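Local coordinates for protein oxidized polyvinyl alcohol hydrolase (Pseudomonas sp. VM15C, PDB 3WWC) that hydrolyses beta-diketones such as 4,6-nonanedione and oxidized polyvinyl alcohol, the second step in the breakdown of polyvinyl alcohol, at residues 311-316 with 340-345; 230-233 with 239-242; 29-34 with 39-44. The protein carries 1 engineered substitution. All coordinates share one frame; numbering follows the deposited sequence.

Interaction 1 of 3, residues 311-316 with 340-345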
loop_
_atom_site.group_PDB
_atom_site.type_symbol
_atom_site.label_atom_id
_atom_site.label_comp_id
_atom_site.label_asym_id
_atom_site.label_seq_id
_atom_site.Cartn_x
_atom_site.Cartn_y
_atom_site.Cartn_z
ATOM N N GLN A 311 -16.986 -6.037 -1.740
ATOM C CA GLN A 311 -16.865 -6.482 -0.354
ATOM C C GLN A 311 -16.457 -7.939 -0.263
ATOM O O GLN A 311 -15.727 -8.308 0.671
ATOM C CB GLN A 311 -18.178 -6.221 0.421
ATOM C CG GLN A 311 -18.468 -4.749 0.643
ATOM C CD GLN A 311 -17.328 -4.090 1.448
ATOM O OE1 GLN A 311 -16.816 -4.651 2.412
ATOM N NE2 GLN A 311 -16.897 -2.936 0.992
ATOM N N GLU A 312 -16.923 -8.779 -1.167
ATOM C CA GLU A 312 -16.445 -10.172 -1.159
ATOM C C GLU A 312 -14.915 -10.161 -1.338
ATOM O O GLU A 312 -14.207 -10.923 -0.693
ATOM C CB GLU A 312 -17.017 -11.004 -2.312
ATOM C CG GLU A 312 -18.496 -11.320 -2.177
ATOM C CD GLU A 312 -18.939 -12.120 -3.397
ATOM O OE1 GLU A 312 -18.224 -13.058 -3.817
ATOM O OE2 GLU A 312 -20.009 -11.765 -3.937
ATOM N N PHE A 313 -14.404 -9.296 -2.214
ATOM C CA PHE A 313 -12.964 -9.229 -2.420
ATOM C C PHE A 313 -12.239 -8.754 -1.167
ATOM O O PHE A 313 -11.248 -9.346 -0.752
ATOM C CB PHE A 313 -12.597 -8.290 -3.590
ATOM C CG PHE A 313 -11.127 -8.132 -3.733
ATOM C CD1 PHE A 313 -10.389 -9.124 -4.365
ATOM C CD2 PHE A 313 -10.486 -7.032 -3.147
ATOM C CE1 PHE A 313 -8.982 -9.043 -4.426
ATOM C CE2 PHE A 313 -9.069 -6.951 -3.203
ATOM C CZ PHE A 313 -8.354 -7.954 -3.837
ATOM N N ASN A 314 -12.739 -7.702 -0.522
ATOM C CA ASN A 314 -12.102 -7.181 0.673
ATOM C C ASN A 314 -12.045 -8.251 1.747
ATOM O O ASN A 314 -11.020 -8.418 2.420
ATOM C CB ASN A 314 -12.826 -5.957 1.255
ATOM C CG ASN A 314 -12.731 -4.712 0.389
ATOM O OD1 ASN A 314 -12.066 -4.704 -0.643
ATOM N ND2 ASN A 314 -13.402 -3.631 0.836
ATOM N N ARG A 315 -13.144 -8.997 1.917
ATOM C CA ARG A 315 -13.164 -10.029 2.977
ATOM C C ARG A 315 -12.195 -11.136 2.617
ATOM O O ARG A 315 -11.414 -11.606 3.468
ATOM C CB ARG A 315 -14.561 -10.665 3.081
ATOM C CG ARG A 315 -15.603 -9.754 3.671
ATOM C CD ARG A 315 -16.955 -10.533 3.904
ATOM N NE ARG A 315 -17.661 -10.892 2.683
ATOM C CZ ARG A 315 -18.593 -10.136 2.092
ATOM N NH1 ARG A 315 -18.925 -8.935 2.584
ATOM N NH2 ARG A 315 -19.237 -10.654 1.070
ATOM N N TRP A 316 -12.216 -11.577 1.359
ATOM C CA TRP A 316 -11.315 -12.656 0.908
ATOM C C TRP A 316 -9.852 -12.229 1.039
ATOM O O TRP A 316 -8.994 -12.994 1.546
ATOM C CB TRP A 316 -11.609 -13.030 -0.557
ATOM C CG TRP A 316 -10.636 -14.032 -1.098
ATOM C CD1 TRP A 316 -10.630 -15.393 -0.854
ATOM C CD2 TRP A 316 -9.456 -13.758 -1.852
ATOM N NE1 TRP A 316 -9.513 -15.971 -1.419
ATOM C CE2 TRP A 316 -8.769 -14.993 -2.028
ATOM C CE3 TRP A 316 -8.898 -12.601 -2.398
ATOM C CZ2 TRP A 316 -7.566 -15.081 -2.716
ATOM C CZ3 TRP A 316 -7.700 -12.697 -3.084
ATOM C CH2 TRP A 316 -7.049 -13.935 -3.234
ATOM N N GLU A 340 -15.522 -14.272 -7.781
ATOM C CA GLU A 340 -15.635 -14.174 -9.221
ATOM C C GLU A 340 -15.159 -12.777 -9.655
ATOM O O GLU A 340 -15.480 -11.794 -9.008
ATOM C CB GLU A 340 -17.105 -14.362 -9.625
ATOM C CG GLU A 340 -17.228 -14.515 -11.120
ATOM C CD GLU A 340 -18.664 -14.722 -11.606
ATOM O OE1 GLU A 340 -18.820 -14.805 -12.855
ATOM O OE2 GLU A 340 -19.603 -14.784 -10.757
ATOM N N GLY A 341 -14.370 -12.743 -10.717
ATOM C CA GLY A 341 -13.834 -11.481 -11.230
ATOM C C GLY A 341 -12.355 -11.333 -10.944
ATOM O O GLY A 341 -11.748 -10.347 -11.390
ATOM N N TYR A 342 -11.771 -12.304 -10.238
ATOM C CA TYR A 342 -10.341 -12.270 -9.863
ATOM C C TYR A 342 -9.666 -13.589 -10.151
ATOM O O TYR A 342 -10.290 -14.669 -10.007
ATOM C CB TYR A 342 -10.157 -12.002 -8.330
ATOM C CG TYR A 342 -10.846 -10.742 -7.886
ATOM C CD1 TYR A 342 -10.180 -9.531 -7.905
ATOM C CD2 TYR A 342 -12.210 -10.740 -7.598
ATOM C CE1 TYR A 342 -10.881 -8.348 -7.668
ATOM C CE2 TYR A 342 -12.918 -9.586 -7.375
ATOM C CZ TYR A 342 -12.236 -8.382 -7.421
ATOM O OH TYR A 342 -12.917 -7.210 -7.293
ATOM N N THR A 343 -8.390 -13.507 -10.540
ATOM C CA THR A 343 -7.589 -14.720 -10.769
ATOM C C THR A 343 -6.317 -14.466 -9.972
ATOM O O THR A 343 -5.668 -13.421 -10.163
ATOM C CB THR A 343 -7.278 -14.881 -12.216
ATOM O OG1 THR A 343 -8.523 -15.021 -12.927
ATOM C CG2 THR A 343 -6.466 -16.095 -12.428
ATOM N N CYS A 344 -5.959 -15.393 -9.092
ATOM C CA CYS A 344 -4.811 -15.217 -8.220
ATOM C C CYS A 344 -3.994 -16.485 -8.064
ATOM O O CYS A 344 -4.516 -17.601 -8.173
ATOM C CB CYS A 344 -5.266 -14.797 -6.797
ATOM S SG CYS A 344 -6.380 -13.349 -6.643
ATOM N N HIS A 345 -2.705 -16.321 -7.789
ATOM C CA HIS A 345 -1.863 -17.486 -7.511
ATOM C C HIS A 345 -0.668 -17.036 -6.697
ATOM O O HIS A 345 -0.355 -15.836 -6.649
ATOM C CB HIS A 345 -1.339 -18.152 -8.784
ATOM C CG HIS A 345 -0.458 -17.264 -9.591
ATOM N ND1 HIS A 345 -0.943 -16.469 -10.605
ATOM C CD2 HIS A 345 0.871 -17.019 -9.521
ATOM C CE1 HIS A 345 0.055 -15.776 -11.132
ATOM N NE2 HIS A 345 1.162 -16.092 -10.491
HETATM O O HOH W 1 -17.887 -14.625 -6.105
#
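Phe313 and Tyr342 form an offset stack that packs helix 310-322 against the chain entering strand 343-346, the antiparallel edge strand of the central sheet of this alpha/beta hydrolase-like fold. The ring planes are inclined by 26° and the centroids lie 4.5 Å apart. Phe313 CD1 stands over the middle of one face of Tyr342, nearest CE1 at 3.4 Å. Phe313 has CG trans to the backbone N (chi1 175°), which carries the ring off the helix toward the tyrosine, while its other surroundings include Val252 of strand 247-253. A flat, buried aromatic suits both places, and the tyrosine adds a hydroxyl that is hydrogen-bonded to the Leu308 carbonyl. An alanine in place of Tyr342 would probably leave the Phe313 ring without its stacking partner and the Leu308 carbonyl without this hydroxyl donor.

One turn on, the contact changes from ring stacking to sulfur and indole. Trp316 meets Cys344, whose SG is joined in a disulfide to Cys297 of the adjacent strand, so the sulfur is held in place. Cys344 SG lies obliquely, 57° off the normal of the six-membered ring of Trp316, while the indole NE1 is bonded to Thr336 OG1.

Polar contact is indirect: a water donates to Glu312 OE1 and accepts from Glu340 N at 2.9 Å. The closest approach of indole and sulfur is Trp316 CH2 to Cys344 SG, 3.5 Å.

Interaction 2 of 3, residues 230-233 with 239-242; sequences IHQG and PLPA
Gln232 and Leu240 meet across a non-regular loop that joins helix 216-225 to strand 247-253 of the central sheet of the alpha/beta hydrolase-like fold, and here a side-chain amide takes the place of a backbone partner. Gln232 OE1 accepts the Leu240 N-H at 2.9 Å, in the carbonyl plane and on a lone pair, with an N-H...O angle of 153°. Pro239, preceded by a cis peptide bond, adds to this contact, its CA lying 3.3 Å from Gln232 OE1. The glutamine chain is bent at chi2 (-65°), which folds the amide across to the other segment. The NE2 end of the same amide gives a hydrogen to a water, and that water donates to Leu240 O, so both ends of the amide address one residue's backbone. A glutamine suits the place because it offers acceptor and donor together.

The Leu240 side chain runs past Gln232 in the opposite direction and sends CD1 to within 3.4 Å of His231 O. Branched and apolar, it also touches Trp204, and with Ile230 it packs on Phe285 of helix 275-288.

Farther out, the Gln232 backbone pairs with Thr207, while Trp204 NE1 is hydrogen-bonded to His231 O and the imidazole NE2 of His231 to Ala226 O.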
loop_
_atom_site.group_PDB
_atom_site.type_symbol
_atom_site.label_atom_id
_atom_site.label_comp_id
_atom_site.label_asym_id
_atom_site.label_seq_id
_atom_site.Cartn_x
_atom_site.Cartn_y
_atom_site.Cartn_z
ATOM N N ILE A 230 14.376 -8.819 -11.006
ATOM C CA ILE A 230 14.132 -7.904 -9.911
ATOM C C ILE A 230 14.629 -6.532 -10.349
ATOM O O ILE A 230 15.797 -6.333 -10.682
ATOM C CB ILE A 230 14.821 -8.380 -8.641
ATOM C CG1 ILE A 230 14.093 -9.636 -8.126
ATOM C CG2 ILE A 230 14.719 -7.307 -7.533
ATOM C CD1 ILE A 230 14.906 -10.399 -7.051
ATOM N N HIS A 231 13.719 -5.570 -10.370
ATOM C CA HIS A 231 14.018 -4.188 -10.751
ATOM C C HIS A 231 14.040 -3.292 -9.527
ATOM O O HIS A 231 13.195 -3.396 -8.623
ATOM C CB HIS A 231 12.933 -3.612 -11.659
ATOM C CG HIS A 231 12.880 -4.253 -13.003
ATOM N ND1 HIS A 231 13.583 -3.752 -14.087
ATOM C CD2 HIS A 231 12.275 -5.390 -13.421
ATOM C CE1 HIS A 231 13.409 -4.568 -15.113
ATOM N NE2 HIS A 231 12.623 -5.559 -14.742
ATOM N N GLN A 232 15.057 -2.453 -9.466
ATOM C CA GLN A 232 15.146 -1.439 -8.409
ATOM C C GLN A 232 14.031 -0.433 -8.658
ATOM O O GLN A 232 13.453 -0.381 -9.736
ATOM C CB GLN A 232 16.492 -0.716 -8.508
ATOM C CG GLN A 232 17.681 -1.669 -8.349
ATOM C CD GLN A 232 17.729 -2.277 -6.975
ATOM O OE1 GLN A 232 17.548 -1.578 -5.977
ATOM N NE2 GLN A 232 17.945 -3.574 -6.905
ATOM N N GLY A 233 13.690 0.367 -7.649
ATOM C CA GLY A 233 12.679 1.405 -7.871
ATOM C C GLY A 233 12.704 2.506 -6.816
ATOM O O GLY A 233 13.090 2.272 -5.666
ATOM N N PRO A 239 20.030 0.408 -2.621
ATOM C CA PRO A 239 19.339 -0.640 -3.393
ATOM C C PRO A 239 18.235 -1.226 -2.526
ATOM O O PRO A 239 18.182 -0.966 -1.313
ATOM C CB PRO A 239 20.432 -1.681 -3.664
ATOM C CG PRO A 239 21.386 -1.476 -2.532
ATOM C CD PRO A 239 21.402 -0.021 -2.257
ATOM N N LEU A 240 17.361 -2.022 -3.142
ATOM C CA LEU A 240 16.278 -2.683 -2.407
ATOM C C LEU A 240 16.967 -3.615 -1.422
ATOM O O LEU A 240 18.087 -4.098 -1.666
ATOM C CB LEU A 240 15.410 -3.507 -3.368
ATOM C CG LEU A 240 14.618 -2.661 -4.363
ATOM C CD1 LEU A 240 13.924 -3.630 -5.338
ATOM C CD2 LEU A 240 13.580 -1.822 -3.650
ATOM N N PRO A 241 16.311 -3.895 -0.299
ATOM C CA PRO A 241 16.922 -4.784 0.699
ATOM C C PRO A 241 17.205 -6.192 0.204
ATOM O O PRO A 241 16.440 -6.751 -0.570
ATOM C CB PRO A 241 15.942 -4.743 1.861
ATOM C CG PRO A 241 14.657 -4.196 1.313
ATOM C CD PRO A 241 14.987 -3.379 0.103
ATOM N N ALA A 242 18.319 -6.783 0.653
ATOM C CA ALA A 242 18.652 -8.141 0.225
ATOM C C ALA A 242 17.690 -9.118 0.874
ATOM O O ALA A 242 17.357 -10.176 0.293
ATOM C CB ALA A 242 20.092 -8.480 0.643
HETATM O O HOH W 2 18.621 -4.904 -4.311
#

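Interaction 3 of 3, residues 29-34 with 39-44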
loop_
_atom_site.group_PDB
_atom_site.type_symbol
_atom_site.label_atom_id
_atom_site.label_comp_id
_atom_site.label_asym_id
_atom_site.label_seq_id
_atom_site.Cartn_x
_atom_site.Cartn_y
_atom_site.Cartn_z
ATOM N N ALA A 29 3.117 11.259 24.708
ATOM C CA ALA A 29 2.567 11.621 26.011
ATOM C C ALA A 29 1.329 12.448 26.007
ATOM O O ALA A 29 1.279 13.537 25.386
ATOM C CB ALA A 29 3.622 12.332 26.839
ATOM N N GLY A 30 0.337 11.939 26.715
ATOM C CA GLY A 30 -0.907 12.651 26.859
ATOM C C GLY A 30 -1.884 12.481 25.717
ATOM O O GLY A 30 -2.989 13.045 25.784
ATOM N N TYR A 31 -1.513 11.727 24.680
ATOM C CA TYR A 31 -2.448 11.563 23.570
ATOM C C TYR A 31 -3.568 10.619 23.947
ATOM O O TYR A 31 -3.330 9.514 24.414
ATOM C CB TYR A 31 -1.711 11.070 22.290
ATOM C CG TYR A 31 -2.555 11.296 21.024
ATOM C CD1 TYR A 31 -3.396 10.278 20.538
ATOM C CD2 TYR A 31 -2.581 12.538 20.410
ATOM C CE1 TYR A 31 -4.254 10.489 19.459
ATOM C CE2 TYR A 31 -3.451 12.773 19.335
ATOM C CZ TYR A 31 -4.267 11.749 18.882
ATOM O OH TYR A 31 -5.156 12.025 17.864
ATOM N N GLU A 32 -4.804 11.024 23.727
ATOM C CA GLU A 32 -5.919 10.179 24.113
ATOM C C GLU A 32 -6.571 9.622 22.858
ATOM O O GLU A 32 -7.288 10.336 22.191
ATOM C CB GLU A 32 -6.949 11.006 24.878
ATOM C CG GLU A 32 -6.321 11.948 25.892
ATOM C CD GLU A 32 -7.355 12.751 26.666
ATOM O OE1 GLU A 32 -7.745 12.298 27.763
ATOM O OE2 GLU A 32 -7.774 13.827 26.173
ATOM N N VAL A 33 -6.306 8.363 22.537
ATOM C CA VAL A 33 -6.896 7.723 21.368
ATOM C C VAL A 33 -8.373 7.503 21.532
ATOM O O VAL A 33 -8.859 7.234 22.640
ATOM C CB VAL A 33 -6.262 6.371 21.106
ATOM C CG1 VAL A 33 -6.896 5.724 19.853
ATOM C CG2 VAL A 33 -4.832 6.544 20.932
ATOM N N LYS A 34 -9.109 7.635 20.442
ATOM C CA LYS A 34 -10.534 7.448 20.504
ATOM C C LYS A 34 -11.073 6.703 19.308
ATOM O O LYS A 34 -10.385 6.562 18.291
ATOM C CB LYS A 34 -11.232 8.819 20.605
ATOM C CG LYS A 34 -10.882 9.762 19.480
ATOM C CD LYS A 34 -11.655 11.123 19.521
ATOM C CE LYS A 34 -13.146 10.991 19.094
ATOM N NZ LYS A 34 -13.362 10.639 17.660
ATOM N N VAL A 39 -7.237 13.520 15.862
ATOM C CA VAL A 39 -6.530 14.613 15.214
ATOM C C VAL A 39 -5.349 15.077 16.044
ATOM O O VAL A 39 -5.193 14.627 17.194
ATOM C CB VAL A 39 -7.460 15.852 14.951
ATOM C CG1 VAL A 39 -8.649 15.434 14.084
ATOM C CG2 VAL A 39 -7.965 16.412 16.277
ATOM N N ASP A 40 -4.529 15.959 15.488
ATOM C CA ASP A 40 -3.338 16.502 16.161
ATOM C C ASP A 40 -2.386 15.479 16.764
ATOM O O ASP A 40 -1.758 15.693 17.836
ATOM C CB ASP A 40 -3.784 17.521 17.225
ATOM C CG ASP A 40 -4.487 18.691 16.598
ATOM O OD1 ASP A 40 -4.093 19.066 15.473
ATOM O OD2 ASP A 40 -5.408 19.237 17.232
ATOM N N PHE A 41 -2.226 14.357 16.058
ATOM C CA PHE A 41 -1.297 13.323 16.536
ATOM C C PHE A 41 0.070 13.828 16.120
ATOM O O PHE A 41 0.359 14.001 14.927
ATOM C CB PHE A 41 -1.611 12.010 15.836
ATOM C CG PHE A 41 -0.725 10.888 16.274
ATOM C CD1 PHE A 41 -1.065 10.148 17.393
ATOM C CD2 PHE A 41 0.426 10.578 15.562
ATOM C CE1 PHE A 41 -0.267 9.084 17.797
ATOM C CE2 PHE A 41 1.250 9.510 15.957
ATOM C CZ PHE A 41 0.896 8.762 17.073
ATOM N N PRO A 42 0.975 14.044 17.078
ATOM C CA PRO A 42 2.310 14.570 16.776
ATOM C C PRO A 42 3.252 13.531 16.237
ATOM O O PRO A 42 3.427 12.489 16.868
ATOM C CB PRO A 42 2.781 15.085 18.138
ATOM C CG PRO A 42 2.219 14.052 19.077
ATOM C CD PRO A 42 0.795 13.806 18.516
ATOM N N HIS A 43 3.834 13.813 15.082
ATOM C CA HIS A 43 4.837 12.923 14.529
ATOM C C HIS A 43 5.806 13.688 13.628
ATOM O O HIS A 43 5.403 14.293 12.657
ATOM C CB HIS A 43 4.180 11.786 13.701
ATOM C CG HIS A 43 5.154 10.719 13.295
ATOM N ND1 HIS A 43 5.666 9.802 14.191
ATOM C CD2 HIS A 43 5.805 10.513 12.131
ATOM C CE1 HIS A 43 6.592 9.079 13.589
ATOM N NE2 HIS A 43 6.691 9.487 12.336
ATOM N N LYS A 44 7.096 13.624 13.938
ATOM C CA LYS A 44 8.133 14.296 13.131
ATOM C C LYS A 44 7.829 15.757 12.763
ATOM O O LYS A 44 8.023 16.166 11.626
ATOM C CB LYS A 44 8.437 13.485 11.862
ATOM C CG LYS A 44 9.217 12.167 12.182
ATOM C CD LYS A 44 9.501 11.349 10.905
ATOM C CE LYS A 44 10.339 10.115 11.226
ATOM N NZ LYS A 44 10.573 9.282 9.992
#
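Tyr31 OH donates a 2.7 Å hydrogen bond to Val39 O, the shortest polar link between the loop ahead of strand 36-43 and the strand itself. The donor stands above the carbonyl plane, 40° out of it. Seen from the ring, Val39 O lies at the edge and in plane, 3.3 Å from Tyr31 CE2. Asp40 O is also at the ring edge, so the phenol rim runs beside two successive strand carbonyls. A tyrosine suits this place because it pairs a hydroxyl able to reach the strand backbone with a ring broad enough to cover the residues beyond.

The face of the ring receives Phe41 in a T-shaped (edge-to-face) pair, with planes at 80° and centroids 5.1 Å apart. Phe41 CD1 sits over the ring centre and comes within 3.8 Å of Tyr31 CE1. Phe41 turns CG trans to its backbone N (chi1 -179°), bringing this edge to the tyrosine. Pro42 adds a lighter touch, its CD 4.1 Å from Tyr31 CD2.

Asp40 and Phe41 both face Arg48, a G1 beta bulge in the pairing of strand 36-43 with strand 46-53. Asp40 has the positive phi of this bulge's first position, more often taken by glycine. Strand 36-43 is an outermost strand of the large mixed sheet, and the side chains of Tyr31 and Phe41 both touch Cys159 of helix 148-160, which is disulfide-bonded to Cys27, just before residues 29-34.

How the interactions relate
Along the chain the contacts come in the order interaction 3, interaction 2, interaction 1, each closing before the next opens. Interactions 1 and 3 involve the two outermost strands of the same nine-stranded mixed sheet, 343-346 and 36-43, and their centres are about 36 Å apart. Interaction 2 belongs to neither edge: it lies in the loop before strand 247-253, its centre about 29 Å from that of interaction 1 and about 34 Å from that of interaction 3. None touches another; the nearest atoms of any pair are at least about 15 Å apart (interactions 1 and 2). Disulfides lie at both edges, Cys297-Cys344 in interaction 1 and Cys27-Cys159 beside interaction 3. The three are therefore separate packing sites, two at the sheet's borders and one in a connecting loop.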